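Local coordinates for 7,8-dihydro-6-hydroxymethylpterin pyrophosphokinase-dihydropteroate synthase (Plasmodium falciparum, PDB 6JWS), which probably catalyses two successive steps of folate biosynthesis, pyrophosphorylation of 6-hydroxymethyl-7,8-dihydropterin by ATP and condensation of the product with 4-aminobenzoate to 7,8-dihydropteroate, at residues 327-330 and 331-335; 376-380 and 381-385; 491-495 and 496-500. The protein carries 1 engineered substitution. All coordinates share one frame; numbering follows the deposited sequence.

Contact 1 (327-330 and 331-335)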
loop_
_atom_site.group_PDB
_atom_site.type_symbol
_atom_site.label_atom_id
_atom_site.label_comp_id
_atom_site.label_asym_id
_atom_site.label_seq_id
_atom_site.Cartn_x
_atom_site.Cartn_y
_atom_site.Cartn_z
ATOM N N TYR B 327 -0.522 -32.460 -6.554
ATOM C CA TYR B 327 0.102 -31.149 -6.469
ATOM C C TYR B 327 0.930 -31.019 -5.186
ATOM O O TYR B 327 2.070 -30.560 -5.237
ATOM C CB TYR B 327 -0.947 -30.033 -6.496
ATOM C CG TYR B 327 -0.344 -28.659 -6.338
ATOM C CD1 TYR B 327 0.488 -28.134 -7.314
ATOM C CD2 TYR B 327 -0.575 -27.899 -5.206
ATOM C CE1 TYR B 327 1.048 -26.874 -7.188
ATOM C CE2 TYR B 327 -0.024 -26.635 -5.067
ATOM C CZ TYR B 327 0.791 -26.119 -6.057
ATOM O OH TYR B 327 1.341 -24.877 -5.921
ATOM N N SER B 328 0.363 -31.462 -4.054
ATOM C CA SER B 328 0.987 -31.273 -2.756
ATOM C C SER B 328 2.363 -31.935 -2.714
ATOM O O SER B 328 3.245 -31.452 -2.024
ATOM C CB SER B 328 0.101 -31.724 -1.626
ATOM O OG SER B 328 -0.101 -33.126 -1.706
ATOM N N ILE B 329 2.572 -33.001 -3.488
ATOM C CA ILE B 329 3.886 -33.629 -3.508
ATOM C C ILE B 329 4.823 -32.815 -4.390
ATOM O O ILE B 329 5.938 -32.507 -3.978
ATOM C CB ILE B 329 3.821 -35.110 -3.934
ATOM C CG1 ILE B 329 3.016 -35.954 -2.941
ATOM C CG2 ILE B 329 5.199 -35.693 -4.182
ATOM C CD1 ILE B 329 2.607 -37.308 -3.518
ATOM N N LEU B 330 4.389 -32.478 -5.604
ATOM C CA LEU B 330 5.234 -31.691 -6.491
ATOM C C LEU B 330 5.664 -30.389 -5.798
ATOM O O LEU B 330 6.815 -29.977 -5.898
ATOM C CB LEU B 330 4.483 -31.409 -7.800
ATOM C CG LEU B 330 4.438 -32.558 -8.807
ATOM C CD1 LEU B 330 3.638 -32.184 -10.047
ATOM C CD2 LEU B 330 5.841 -32.980 -9.214
ATOM N N LEU B 331 4.724 -29.751 -5.096
ATOM C CA LEU B 331 4.931 -28.516 -4.355
ATOM C C LEU B 331 6.120 -28.648 -3.377
ATOM O O LEU B 331 7.029 -27.816 -3.399
ATOM C CB LEU B 331 3.599 -28.191 -3.658
ATOM C CG LEU B 331 3.539 -26.975 -2.720
ATOM C CD1 LEU B 331 3.693 -25.649 -3.478
ATOM C CD2 LEU B 331 2.219 -26.983 -1.954
ATOM N N CYS B 332 6.131 -29.717 -2.556
ATOM C CA CYS B 332 7.197 -30.004 -1.595
ATOM C C CYS B 332 8.516 -30.356 -2.281
ATOM O O CYS B 332 9.554 -29.853 -1.878
ATOM C CB CYS B 332 6.817 -31.158 -0.677
ATOM S SG CYS B 332 5.544 -30.716 0.526
ATOM N N LEU B 333 8.497 -31.246 -3.279
ATOM C CA LEU B 333 9.713 -31.648 -3.980
ATOM C C LEU B 333 10.345 -30.444 -4.676
ATOM O O LEU B 333 11.568 -30.396 -4.830
ATOM C CB LEU B 333 9.390 -32.729 -5.022
ATOM C CG LEU B 333 8.842 -34.067 -4.496
ATOM C CD1 LEU B 333 8.483 -35.009 -5.648
ATOM C CD2 LEU B 333 9.833 -34.753 -3.572
ATOM N N ASN B 334 9.510 -29.484 -5.115
ATOM C CA ASN B 334 10.015 -28.339 -5.859
ATOM C C ASN B 334 10.900 -27.470 -4.961
ATOM O O ASN B 334 11.729 -26.726 -5.467
ATOM C CB ASN B 334 8.883 -27.538 -6.518
ATOM C CG ASN B 334 9.349 -26.289 -7.245
ATOM O OD1 ASN B 334 10.142 -26.356 -8.187
ATOM N ND2 ASN B 334 8.864 -25.136 -6.816
ATOM N N ASP B 335 10.690 -27.531 -3.636
ATOM C CA ASP B 335 11.480 -26.756 -2.687
ATOM C C ASP B 335 12.872 -27.362 -2.541
ATOM O O ASP B 335 13.840 -26.622 -2.380
ATOM C CB ASP B 335 10.879 -26.764 -1.277
ATOM C CG ASP B 335 9.599 -25.969 -1.104
ATOM O OD1 ASP B 335 9.347 -25.052 -1.911
ATOM O OD2 ASP B 335 8.860 -26.279 -0.174
#
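Tyr327 O receives Leu331 N at 2.8 Å. The same i to i+4 pattern recurs along the helix, with Leu333 N reaching Ile329 O at 2.9 Å. Asn334 N meets Leu330 O in turn, through a more bent bond (N-H...O 139°). Between them the bond from Cys332 N to Ser328 O is weak, stretched to 3.4 Å. On one flank of the helix the Tyr327 and Leu331 side chains, a single turn apart, pack together. Leu331 CB sits over one face of the phenol ring in a CH-pi contact, 4.3 Å from the ring centroid and displaced toward its rim. The leucine then runs across the ring, CD2 touching Tyr327 CE2 while CD1 lies against Tyr327 OH at 3.5 Å. Both residues hold CG anti to the backbone N (chi1 177° and 176°), and this shared torsion brings ring and isobutyl group together. The segment makes up most of helix 327-336 of the pyrophosphokinase part, which packs against strands 46-57 and 208-214 of the antiparallel sheet and against helix 349-364. From that last helix Tyr353 OH bonds to the phenol hydroxyl and Arg350 NE donates to Asn334 OD1, while the rings of Tyr353 and Tyr356 also meet the Tyr327 ring. On another flank Ile329 and Leu333 run alongside each other in the same direction; the Ile329 CG2 branch meets Leu333 CD1 at 3.7 Å. This pair packs on Leu212 of strand 208-214, whose start carries the magnesium-binding Asp208 and Asp210, and the Ile329 side chain comes within about 7 Å of the bound ATP.

Contact 2 (376-380 and 381-385)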
loop_
_atom_site.group_PDB
_atom_site.type_symbol
_atom_site.label_atom_id
_atom_site.label_comp_id
_atom_site.label_asym_id
_atom_site.label_seq_id
_atom_site.Cartn_x
_atom_site.Cartn_y
_atom_site.Cartn_z
ATOM N N TYR B 376 5.493 -21.485 7.923
ATOM C CA TYR B 376 6.751 -21.453 8.669
ATOM C C TYR B 376 6.451 -21.633 10.160
ATOM O O TYR B 376 5.303 -21.449 10.571
ATOM C CB TYR B 376 7.551 -20.174 8.372
ATOM C CG TYR B 376 6.963 -18.919 8.968
ATOM C CD1 TYR B 376 5.916 -18.269 8.336
ATOM C CD2 TYR B 376 7.429 -18.373 10.161
ATOM C CE1 TYR B 376 5.368 -17.102 8.838
ATOM C CE2 TYR B 376 6.877 -17.208 10.689
ATOM C CZ TYR B 376 5.845 -16.563 10.019
ATOM O OH TYR B 376 5.249 -15.418 10.480
ATOM N N VAL B 377 7.479 -21.967 10.968
ATOM C CA VAL B 377 7.238 -22.199 12.393
ATOM C C VAL B 377 8.185 -21.354 13.253
ATOM O O VAL B 377 9.403 -21.372 13.061
ATOM C CB VAL B 377 7.301 -23.698 12.761
ATOM C CG1 VAL B 377 7.119 -23.939 14.254
ATOM C CG2 VAL B 377 6.272 -24.505 11.986
ATOM N N LEU B 378 7.615 -20.580 14.178
ATOM C CA LEU B 378 8.415 -19.761 15.079
ATOM C C LEU B 378 8.756 -20.541 16.342
ATOM O O LEU B 378 9.874 -20.460 16.850
ATOM C CB LEU B 378 7.632 -18.497 15.440
ATOM C CG LEU B 378 7.523 -17.465 14.323
ATOM C CD1 LEU B 378 6.585 -16.334 14.718
ATOM C CD2 LEU B 378 8.908 -16.934 13.959
ATOM N N LYS B 379 7.758 -21.241 16.884
ATOM C CA LYS B 379 7.953 -21.959 18.132
ATOM C C LYS B 379 7.444 -23.390 17.967
ATOM O O LYS B 379 8.217 -24.290 17.632
ATOM C CB LYS B 379 7.332 -21.177 19.297
ATOM C CG LYS B 379 7.589 -21.761 20.683
ATOM C CD LYS B 379 6.767 -21.112 21.801
ATOM C CE LYS B 379 6.777 -21.946 23.072
ATOM N NZ LYS B 379 6.419 -21.158 24.277
ATOM N N ASP B 380 6.132 -23.575 18.142
ATOM C CA ASP B 380 5.527 -24.895 18.076
ATOM C C ASP B 380 4.176 -24.831 17.360
ATOM O O ASP B 380 3.442 -25.813 17.353
ATOM C CB ASP B 380 5.473 -25.562 19.460
ATOM C CG ASP B 380 4.807 -24.748 20.563
ATOM O OD1 ASP B 380 4.030 -23.810 20.239
ATOM O OD2 ASP B 380 5.066 -25.056 21.764
ATOM N N ARG B 381 3.859 -23.686 16.744
ATOM C CA ARG B 381 2.591 -23.501 16.056
ATOM C C ARG B 381 2.808 -23.118 14.586
ATOM O O ARG B 381 3.821 -22.523 14.205
ATOM C CB ARG B 381 1.759 -22.452 16.805
ATOM C CG ARG B 381 0.605 -23.011 17.625
ATOM C CD ARG B 381 0.930 -24.000 18.731
ATOM N NE ARG B 381 -0.036 -25.099 18.783
ATOM C CZ ARG B 381 -0.188 -25.958 19.801
ATOM N NH1 ARG B 381 0.551 -25.852 20.896
ATOM N NH2 ARG B 381 -1.102 -26.913 19.725
ATOM N N ILE B 382 1.811 -23.459 13.766
ATOM C CA ILE B 382 1.688 -23.075 12.364
ATOM C C ILE B 382 1.553 -21.554 12.219
ATOM O O ILE B 382 0.709 -20.937 12.868
ATOM C CB ILE B 382 0.450 -23.795 11.792
ATOM C CG1 ILE B 382 0.706 -25.286 11.591
ATOM C CG2 ILE B 382 -0.089 -23.138 10.530
ATOM C CD1 ILE B 382 -0.583 -26.035 11.298
ATOM N N SER B 383 2.381 -20.959 11.347
ATOM C CA SER B 383 2.178 -19.604 10.848
ATOM C C SER B 383 2.079 -19.702 9.331
ATOM O O SER B 383 2.898 -20.369 8.704
ATOM C CB SER B 383 3.318 -18.662 11.230
ATOM O OG SER B 383 3.380 -18.394 12.628
ATOM N N TYR B 384 1.076 -19.056 8.745
ATOM C CA TYR B 384 0.972 -19.053 7.297
ATOM C C TYR B 384 1.880 -17.962 6.750
ATOM O O TYR B 384 1.720 -16.793 7.120
ATOM C CB TYR B 384 -0.475 -18.795 6.859
ATOM C CG TYR B 384 -1.425 -19.871 7.312
ATOM C CD1 TYR B 384 -1.409 -21.123 6.725
ATOM C CD2 TYR B 384 -2.270 -19.660 8.392
ATOM C CE1 TYR B 384 -2.232 -22.134 7.181
ATOM C CE2 TYR B 384 -3.125 -20.652 8.841
ATOM C CZ TYR B 384 -3.100 -21.892 8.232
ATOM O OH TYR B 384 -3.946 -22.871 8.662
ATOM N N LEU B 385 2.823 -18.356 5.877
ATOM C CA LEU B 385 3.745 -17.393 5.310
ATOM C C LEU B 385 2.942 -16.260 4.674
ATOM O O LEU B 385 2.012 -16.508 3.910
ATOM C CB LEU B 385 4.633 -18.074 4.262
ATOM C CG LEU B 385 5.818 -17.213 3.817
ATOM C CD1 LEU B 385 6.741 -16.950 4.998
ATOM C CD2 LEU B 385 6.590 -17.867 2.691
HETATM O O HOH W 1 2.671 -15.703 12.471
HETATM O O HOH W 2 4.641 -20.059 14.182
HETATM O O HOH W 3 4.758 -20.802 16.880
#
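Tyr376 and Ser383 exchange two backbone hydrogen bonds, Tyr376 N to Ser383 O at 2.9 Å and Ser383 N to Tyr376 O at 3.1 Å. Beyond this pair, water takes over the pairing. Water 2 accepts from Leu378 N, donates to Arg381 O and bonds to Ser383 OG at 2.6 Å, and water 3 accepts from both Lys379 N and Arg381 N. Water 1 links Ser383 OG to Tyr376 OH, so the serine hydroxyl is held by two waters. These residues form the end of a beta hairpin, strand 372-377 turning back into strand 382-384 at one margin of the antiparallel pyrophosphokinase sheet. Ser383 CB lies over one face of the Tyr376 ring, a CH-pi contact 3.6 Å from the centroid. With Tyr376 CG lodged between the backbone N and the carbonyl carbon (chi1 72°), the ring swings across to the neighbouring strand. Leu385 CD1 adds a contact with Tyr376 CD1 at 3.7 Å, the two side chains crossing at about a right angle. At the exposed turn, Asp380 OD1 stands 4.1 Å from Arg381 NH1, opposite charges beyond salt-bridge range.

Contact 3 (491-495 and 496-500)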
loop_
_atom_site.group_PDB
_atom_site.type_symbol
_atom_site.label_atom_id
_atom_site.label_comp_id
_atom_site.label_asym_id
_atom_site.label_seq_id
_atom_site.Cartn_x
_atom_site.Cartn_y
_atom_site.Cartn_z
ATOM N N GLU B 491 23.429 -22.575 27.082
ATOM C CA GLU B 491 22.896 -22.468 28.434
ATOM C C GLU B 491 21.417 -22.083 28.370
ATOM O O GLU B 491 20.639 -22.503 29.219
ATOM C CB GLU B 491 23.703 -21.463 29.265
ATOM C CG GLU B 491 23.338 -21.475 30.744
ATOM C CD GLU B 491 23.991 -20.419 31.625
ATOM O OE1 GLU B 491 24.811 -19.628 31.121
ATOM O OE2 GLU B 491 23.655 -20.368 32.816
ATOM N N CYS B 492 21.028 -21.311 27.347
ATOM C CA CYS B 492 19.643 -20.884 27.221
ATOM C C CYS B 492 18.751 -22.054 26.833
ATOM O O CYS B 492 17.701 -22.229 27.436
ATOM C CB CYS B 492 19.478 -19.747 26.227
ATOM S SG CYS B 492 20.213 -18.204 26.815
ATOM N N VAL B 493 19.174 -22.871 25.857
ATOM C CA VAL B 493 18.299 -23.970 25.462
ATOM C C VAL B 493 18.277 -25.064 26.534
ATOM O O VAL B 493 17.229 -25.660 26.767
ATOM C CB VAL B 493 18.479 -24.484 24.010
ATOM C CG1 VAL B 493 18.123 -23.408 22.989
ATOM C CG2 VAL B 493 19.861 -25.044 23.716
ATOM N N ASP B 494 19.419 -25.313 27.195
ATOM C CA ASP B 494 19.490 -26.329 28.242
ATOM C C ASP B 494 18.465 -26.031 29.336
ATOM O O ASP B 494 17.867 -26.947 29.873
ATOM C CB ASP B 494 20.894 -26.471 28.849
ATOM C CG ASP B 494 21.912 -27.189 27.971
ATOM O OD1 ASP B 494 21.499 -27.813 26.967
ATOM O OD2 ASP B 494 23.124 -27.128 28.307
ATOM N N ASN B 495 18.239 -24.746 29.615
ATOM C CA ASN B 495 17.395 -24.301 30.711
ATOM C C ASN B 495 16.022 -23.850 30.208
ATOM O O ASN B 495 15.246 -23.300 30.979
ATOM C CB ASN B 495 18.122 -23.222 31.519
ATOM C CG ASN B 495 19.237 -23.807 32.371
ATOM O OD1 ASN B 495 18.971 -24.278 33.475
ATOM N ND2 ASN B 495 20.469 -23.820 31.871
ATOM N N ASP B 496 15.746 -24.041 28.903
ATOM C CA ASP B 496 14.470 -23.706 28.275
ATOM C C ASP B 496 14.147 -22.223 28.439
ATOM O O ASP B 496 13.030 -21.851 28.782
ATOM C CB ASP B 496 13.330 -24.637 28.710
ATOM C CG ASP B 496 13.460 -26.047 28.143
ATOM O OD1 ASP B 496 14.151 -26.884 28.779
ATOM O OD2 ASP B 496 12.887 -26.304 27.048
ATOM N N LEU B 497 15.134 -21.371 28.160
ATOM C CA LEU B 497 14.940 -19.945 28.367
ATOM C C LEU B 497 14.515 -19.260 27.069
ATOM O O LEU B 497 14.079 -18.116 27.130
ATOM C CB LEU B 497 16.227 -19.325 28.945
ATOM C CG LEU B 497 16.704 -19.907 30.284
ATOM C CD1 LEU B 497 17.932 -19.179 30.794
ATOM C CD2 LEU B 497 15.598 -19.837 31.328
ATOM N N VAL B 498 14.655 -19.947 25.921
ATOM C CA VAL B 498 14.502 -19.310 24.621
ATOM C C VAL B 498 13.865 -20.275 23.624
ATOM O O VAL B 498 13.975 -21.491 23.783
ATOM C CB VAL B 498 15.831 -18.738 24.070
ATOM C CG1 VAL B 498 16.423 -17.688 24.993
ATOM C CG2 VAL B 498 16.856 -19.825 23.756
ATOM N N ASP B 499 13.250 -19.701 22.576
ATOM C CA ASP B 499 12.704 -20.432 21.447
ATOM C C ASP B 499 13.515 -20.250 20.160
ATOM O O ASP B 499 13.546 -21.154 19.341
ATOM C CB ASP B 499 11.274 -19.973 21.189
ATOM C CG ASP B 499 10.463 -20.118 22.453
ATOM O OD1 ASP B 499 10.347 -21.287 22.915
ATOM O OD2 ASP B 499 10.019 -19.059 22.996
ATOM N N ILE B 500 14.106 -19.072 19.935
ATOM C CA ILE B 500 14.617 -18.724 18.615
ATOM C C ILE B 500 16.053 -18.225 18.753
ATOM O O ILE B 500 16.322 -17.393 19.612
ATOM C CB ILE B 500 13.726 -17.646 17.941
ATOM C CG1 ILE B 500 12.350 -18.194 17.553
ATOM C CG2 ILE B 500 14.437 -17.030 16.727
ATOM C CD1 ILE B 500 11.351 -17.148 17.101
#
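Cys492 CB meets Val498 CG2 at 3.6 Å, the closest approach of one side chain to another across the contact. The same methyl also reaches Val493 CG1 at 3.9 Å, so this one branch of Val498 bridges two successive helical residues. Its position follows from the torsion: with CG1 opposite the carbonyl carbon (chi1 -60°), CG2 is left flanked by both backbone neighbours and faces the helix, while CG1 falls near Cys492 CB alone. Leu497 approaches from another side, its CG beside Asn495 CB at 3.8 Å and its CD2 methyl resting against Asn495 O. What folds the chain back to make these contacts is a Schellman motif. Leu497 N bonds to Cys492 O at 2.8 Å with a nearly straight N-H (170°), and Asp496 N bonds to Val493 O at 3.1 Å from well above the carbonyl plane. Asp496 is the C-prime residue, and its positive phi of 59° turns the backbone out of the helix. The motif closes helix 486-494 and leads the chain into strand 500-503 of the TIM barrel of the dihydropteroate synthase part. Asn495, the first residue to leave helical geometry, adds a side-chain bond of its own: ND2 donates to Glu491 O at 3.0 Å, on a lone pair and in the plane of its amide. Glu491 O thus receives a sound side-chain bond in addition to the weak one from Asn495 N. Outside the segment, Leu456 of the adjoining helix 448-464 packs against both Cys492 and Val498, and Gln460 NE2 of that helix bonds to Asn495 O. Val493 lies on Tyr524, while Glu491 forms a salt bridge with Arg449.

Overall arrangement
Contact 1 is the most buried of the three and belongs wholly to the pyrophosphokinase part, where regular helical bonds combine with aromatic and aliphatic packing near the ATP site. Contacts 2 and 3 are only partly buried and lie away from the annotated sites; in contact 2 water bridges the turn of a hairpin, whereas in contact 3 Schellman backbone bonds, an asparagine side-chain bond and aliphatic packing close a barrel helix. These two touch, with Leu378 O 3.4 Å from Ile500 CG1 and Lys379 CG 3.6 Å from Asp499 OD1, so the hairpin abuts the barrel there. Contacts 1 and 3 lie on opposite sides of the chain's centre, their centres about 33 Å apart.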